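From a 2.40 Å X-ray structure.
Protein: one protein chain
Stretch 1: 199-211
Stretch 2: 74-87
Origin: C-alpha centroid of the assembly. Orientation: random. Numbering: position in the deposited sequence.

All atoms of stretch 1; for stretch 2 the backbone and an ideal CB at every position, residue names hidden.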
# COMPACT_ATOMS: atom_id res chain seq x y z
N ASN A 199 -7.00 -0.49 -4.88
CA ASN A 199 -6.41 0.77 -5.28
C ASN A 199 -6.40 1.01 -6.80
O ASN A 199 -6.66 2.12 -7.23
CB ASN A 199 -4.99 0.90 -4.70
CG ASN A 199 -4.98 1.20 -3.19
OD1 ASN A 199 -4.04 0.83 -2.47
ND2 ASN A 199 -6.03 1.87 -2.71
N ILE A 200 -6.14 -0.01 -7.61
CA ILE A 200 -6.10 0.19 -9.07
C ILE A 200 -7.52 0.39 -9.59
O ILE A 200 -7.76 1.24 -10.45
CB ILE A 200 -5.36 -0.93 -9.83
CG1 ILE A 200 -3.90 -1.05 -9.36
CG2 ILE A 200 -5.39 -0.67 -11.34
CD1 ILE A 200 -3.18 -2.28 -9.86
N CYS A 201 -8.45 -0.35 -8.99
CA CYS A 201 -9.89 -0.18 -9.18
C CYS A 201 -10.39 1.25 -8.94
O CYS A 201 -11.11 1.79 -9.76
CB CYS A 201 -10.67 -1.19 -8.33
SG CYS A 201 -10.50 -2.92 -8.89
N GLU A 202 -10.00 1.86 -7.82
CA GLU A 202 -10.36 3.26 -7.51
C GLU A 202 -9.81 4.25 -8.53
O GLU A 202 -10.49 5.20 -8.90
CB GLU A 202 -9.87 3.66 -6.12
CG GLU A 202 -10.44 2.83 -4.98
CD GLU A 202 -10.01 3.33 -3.60
OE1 GLU A 202 -10.89 3.60 -2.77
OE2 GLU A 202 -8.79 3.45 -3.35
N ARG A 203 -8.59 4.03 -8.97
CA ARG A 203 -7.96 4.80 -10.05
C ARG A 203 -8.78 4.73 -11.34
O ARG A 203 -8.87 5.70 -12.09
CB ARG A 203 -6.54 4.24 -10.31
CG ARG A 203 -5.59 5.21 -10.96
CD ARG A 203 -4.90 6.14 -9.95
NE ARG A 203 -5.45 7.49 -10.04
CZ ARG A 203 -4.93 8.58 -9.47
NH1 ARG A 203 -3.81 8.51 -8.76
NH2 ARG A 203 -5.54 9.74 -9.64
N LEU A 204 -9.35 3.56 -11.59
CA LEU A 204 -10.24 3.35 -12.73
C LEU A 204 -11.54 4.15 -12.56
O LEU A 204 -12.04 4.74 -13.54
CB LEU A 204 -10.52 1.85 -12.89
CG LEU A 204 -10.58 1.12 -14.23
CD1 LEU A 204 -9.78 1.81 -15.33
CD2 LEU A 204 -10.12 -0.35 -14.05
N VAL A 205 -12.07 4.23 -11.34
CA VAL A 205 -13.29 5.02 -11.15
C VAL A 205 -13.00 6.51 -11.34
O VAL A 205 -13.77 7.21 -11.98
CB VAL A 205 -14.13 4.64 -9.85
CG1 VAL A 205 -13.29 4.68 -8.63
CG2 VAL A 205 -15.34 5.58 -9.66
N TYR A 206 -11.85 6.95 -10.83
CA TYR A 206 -11.32 8.30 -11.04
C TYR A 206 -11.16 8.65 -12.52
O TYR A 206 -11.35 9.80 -12.92
CB TYR A 206 -9.98 8.46 -10.31
CG TYR A 206 -9.02 9.44 -10.93
CD1 TYR A 206 -9.01 10.79 -10.55
CD2 TYR A 206 -8.12 9.02 -11.91
CE1 TYR A 206 -8.10 11.70 -11.14
CE2 TYR A 206 -7.23 9.90 -12.50
CZ TYR A 206 -7.22 11.23 -12.11
OH TYR A 206 -6.32 12.08 -12.72
N LEU A 207 -10.80 7.66 -13.32
CA LEU A 207 -10.60 7.86 -14.75
C LEU A 207 -11.93 8.18 -15.46
O LEU A 207 -12.02 9.11 -16.27
CB LEU A 207 -9.87 6.65 -15.34
CG LEU A 207 -9.58 6.53 -16.84
CD1 LEU A 207 -8.87 7.76 -17.40
CD2 LEU A 207 -8.79 5.26 -17.10
N GLU A 208 -12.98 7.44 -15.13
CA GLU A 208 -14.28 7.70 -15.73
C GLU A 208 -14.96 8.91 -15.10
O GLU A 208 -15.65 9.66 -15.78
CB GLU A 208 -15.19 6.47 -15.62
CG GLU A 208 -16.53 6.69 -16.34
CD GLU A 208 -17.12 5.43 -16.92
OE1 GLU A 208 -16.90 4.34 -16.37
OE2 GLU A 208 -17.83 5.53 -17.94
N THR A 209 -14.73 9.09 -13.81
CA THR A 209 -15.44 10.05 -12.98
C THR A 209 -14.75 11.42 -12.94
O THR A 209 -15.42 12.44 -13.07
CB THR A 209 -15.60 9.43 -11.58
OG1 THR A 209 -16.72 8.55 -11.60
CG2 THR A 209 -15.80 10.47 -10.50
N GLY A 210 -13.44 11.44 -12.77
CA GLY A 210 -12.69 12.69 -12.65
C GLY A 210 -12.30 13.01 -11.22
O GLY A 210 -11.64 14.01 -10.95
N GLU A 211 -12.71 12.15 -10.30
CA GLU A 211 -12.47 12.32 -8.88
C GLU A 211 -12.03 10.99 -8.30
O GLU A 211 -12.66 9.96 -8.55
CB GLU A 211 -13.75 12.79 -8.19
CG GLU A 211 -13.59 13.12 -6.70
CD GLU A 211 -14.74 13.94 -6.15
OE1 GLU A 211 -15.61 14.39 -6.95
OE2 GLU A 211 -14.78 14.15 -4.91
N UNK A 74 -7.84 16.73 -20.98
CA UNK A 74 -8.56 16.22 -19.78
C UNK A 74 -8.50 14.71 -19.49
O UNK A 74 -7.75 14.28 -18.61
CB UNK A 74 -10.04 16.60 -19.91
N UNK A 75 -9.29 13.92 -20.21
CA UNK A 75 -9.36 12.47 -20.01
C UNK A 75 -8.05 11.74 -20.30
O UNK A 75 -7.83 10.63 -19.80
CB UNK A 75 -10.46 11.89 -20.90
N UNK A 76 -7.20 12.35 -21.11
CA UNK A 76 -5.94 11.73 -21.50
C UNK A 76 -4.93 11.98 -20.39
O UNK A 76 -3.97 11.23 -20.22
CB UNK A 76 -5.44 12.27 -22.84
N UNK A 77 -5.17 13.05 -19.65
CA UNK A 77 -4.33 13.42 -18.53
C UNK A 77 -4.59 12.46 -17.38
O UNK A 77 -3.66 11.90 -16.79
CB UNK A 77 -4.58 14.87 -18.11
N UNK A 78 -5.87 12.27 -17.08
CA UNK A 78 -6.31 11.30 -16.09
C UNK A 78 -5.80 9.91 -16.45
O UNK A 78 -5.49 9.11 -15.57
CB UNK A 78 -7.84 11.30 -15.98
N UNK A 79 -5.70 9.65 -17.74
CA UNK A 79 -5.28 8.34 -18.21
C UNK A 79 -3.82 8.07 -17.89
O UNK A 79 -3.53 7.12 -17.20
CB UNK A 79 -5.52 8.22 -19.72
N UNK A 80 -2.93 8.92 -18.39
CA UNK A 80 -1.49 8.77 -18.16
C UNK A 80 -1.17 8.75 -16.64
O UNK A 80 -0.32 7.97 -16.19
CB UNK A 80 -0.73 9.91 -18.85
N UNK A 81 -1.88 9.57 -15.86
CA UNK A 81 -1.73 9.60 -14.40
C UNK A 81 -2.15 8.26 -13.79
O UNK A 81 -1.56 7.79 -12.82
CB UNK A 81 -2.56 10.74 -13.80
N UNK A 82 -3.18 7.64 -14.37
CA UNK A 82 -3.68 6.36 -13.90
C UNK A 82 -2.69 5.22 -14.17
O UNK A 82 -2.57 4.32 -13.37
CB UNK A 82 -5.02 6.05 -14.56
N UNK A 83 -2.03 5.26 -15.32
CA UNK A 83 -1.02 4.26 -15.67
C UNK A 83 0.19 4.40 -14.73
O UNK A 83 0.66 3.40 -14.17
CB UNK A 83 -0.59 4.41 -17.13
N UNK A 84 0.66 5.63 -14.52
CA UNK A 84 1.81 5.90 -13.65
C UNK A 84 1.56 5.39 -12.24
O UNK A 84 2.39 4.71 -11.66
CB UNK A 84 2.12 7.40 -13.62
N UNK A 85 0.39 5.71 -11.72
CA UNK A 85 -0.02 5.31 -10.38
C UNK A 85 -0.26 3.81 -10.28
O UNK A 85 0.12 3.19 -9.30
CB UNK A 85 -1.29 6.07 -9.97
N UNK A 86 -0.87 3.21 -11.30
CA UNK A 86 -1.20 1.80 -11.26
C UNK A 86 0.01 0.88 -11.49
O UNK A 86 0.05 -0.22 -10.97
CB UNK A 86 -2.28 1.51 -12.31
N UNK A 87 0.99 1.32 -12.27
CA UNK A 87 2.13 0.44 -12.54
C UNK A 87 2.99 0.27 -11.27
O UNK A 87 3.50 -0.81 -10.99
CB UNK A 87 2.97 1.00 -13.69

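The two helices run antiparallel, their axes 9.2 Å apart at closest approach. The helical repeat brings 75, 78, 79, 81, 82, 85 and 86 against stretch 1. Position 74 lies out of reach; it is Val74. At 75 the CB points sideways with nothing of stretch 1 within 5.5 Å, so stretch 1 sets no strict demand and many side chains, polar ones included, would do. It is Ser75, whose carbonyl O lies 3.9 Å from Leu207 CD1. Positions 76, pointing away, and 77, sideways, are little constrained: Asp76 and Leu77.

Position 78 points toward stretch 1, its ideal CB 3.7 Å from Tyr206 OH and 4.0 Å from Leu207 CD1. Beyond lies the end of the first helix, where Leu207 O has no backbone amide partner in the stretch, while Tyr206 O already accepts from Gly210 N. A long donor suits, lysine or arginine. The residue is Arg78. Its NH2 donates to Leu207 O at 2.7 Å, and its NE makes weak bonds to Leu207 O (3.2 Å) and Tyr206 O (3.3 Å). CD passes over the Tyr206 ring, 4.2 Å from its centroid, a CH-pi contact. Gly210 CA lies over one face of the guanidinium, 3.4 Å from Arg78 NE.

At 79 the CB points away overall yet lies 4.1 Å from Leu207 CD1, so an apolar side chain fits: Phe79, whose CB keeps that contact. Position 80 points away and is Val80. Position 81 points toward Tyr206 OH, 4.1 Å from its ideal CB, with Arg203 NH2 at 5.2 Å; a medium-sized apolar or polar residue could fit. In Ile81, CD1 packs 3.9 Å from Tyr206 OH, while CG2 covers one face of the Arg203 guanidinium.

Position 82 is tight: its ideal CB is 3.7 Å from Arg203 CG, with Leu207 and Tyr206 also close. Glycine, alanine or serine suits. Ser82 turns its OG back to Arg78 O (2.5 Å), satisfying the hydroxyl within its own helix, and OG sits at the edge of the Tyr206 ring. Positions 83 and 84 make no contact: Ile83 and Met84.

At 85 the ideal CB is 3.6 Å from Arg203 CD, again favouring a small residue. Ser85 brings OG to 3.0 Å from Arg203 CD, near the guanidinium plane. At 86 Ile200 CG2 lies 3.9 Å from the ideal CB, so alanine or serine would serve. Ser86 bonds OG to Ser82 O (2.8 Å) and meets Ile200 CG2 at 3.4 Å. These small residues, with Ile81, form the hole that receives Arg203. Position 87 points away and is Cys87.

Stretch 2 (74-87) VSDLRFVISIMSSC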
# COMPACT_ATOMS: atom_id res chain seq x y z
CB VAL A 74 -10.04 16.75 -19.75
CG1 VAL A 74 -10.08 18.22 -19.34
CG2 VAL A 74 -10.75 16.54 -21.10
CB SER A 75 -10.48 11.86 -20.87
OG SER A 75 -11.76 12.14 -20.32
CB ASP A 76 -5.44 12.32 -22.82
CG ASP A 76 -6.47 12.20 -23.94
OD1 ASP A 76 -7.14 11.15 -24.06
OD2 ASP A 76 -6.62 13.17 -24.71
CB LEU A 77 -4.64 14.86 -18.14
CG LEU A 77 -3.58 15.67 -17.41
CD1 LEU A 77 -3.87 15.68 -15.91
CD2 LEU A 77 -2.17 15.19 -17.74
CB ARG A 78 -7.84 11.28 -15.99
CG ARG A 78 -8.44 12.66 -15.68
CD ARG A 78 -9.65 12.57 -14.77
NE ARG A 78 -10.77 11.87 -15.38
CZ ARG A 78 -11.70 12.43 -16.15
NH1 ARG A 78 -11.64 13.73 -16.44
NH2 ARG A 78 -12.68 11.69 -16.65
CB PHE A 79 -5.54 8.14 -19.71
CG PHE A 79 -5.03 6.82 -20.22
CD1 PHE A 79 -5.79 5.67 -20.07
CD2 PHE A 79 -3.77 6.72 -20.80
CE1 PHE A 79 -5.33 4.45 -20.52
CE2 PHE A 79 -3.29 5.51 -21.23
CZ PHE A 79 -4.07 4.36 -21.10
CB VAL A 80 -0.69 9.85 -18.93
CG1 VAL A 80 0.77 9.84 -18.56
CG2 VAL A 80 -0.85 9.65 -20.43
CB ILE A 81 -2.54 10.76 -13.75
CG1 ILE A 81 -1.95 12.14 -14.14
CG2 ILE A 81 -2.61 10.61 -12.22
CD1 ILE A 81 -2.77 13.36 -13.65
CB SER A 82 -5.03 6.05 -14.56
OG SER A 82 -5.99 7.02 -14.20
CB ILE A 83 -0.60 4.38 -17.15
CG1 ILE A 83 -1.79 4.11 -18.10
CG2 ILE A 83 0.62 3.51 -17.44
CD1 ILE A 83 -2.25 2.63 -18.28
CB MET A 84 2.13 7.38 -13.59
CG MET A 84 2.79 7.92 -14.84
SD MET A 84 3.65 9.49 -14.54
CE MET A 84 3.33 10.35 -16.06
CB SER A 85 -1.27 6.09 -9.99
OG SER A 85 -2.09 5.33 -9.11
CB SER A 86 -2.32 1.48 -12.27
OG SER A 86 -3.54 2.11 -11.93
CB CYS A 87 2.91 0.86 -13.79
SG CYS A 87 3.87 2.34 -13.60
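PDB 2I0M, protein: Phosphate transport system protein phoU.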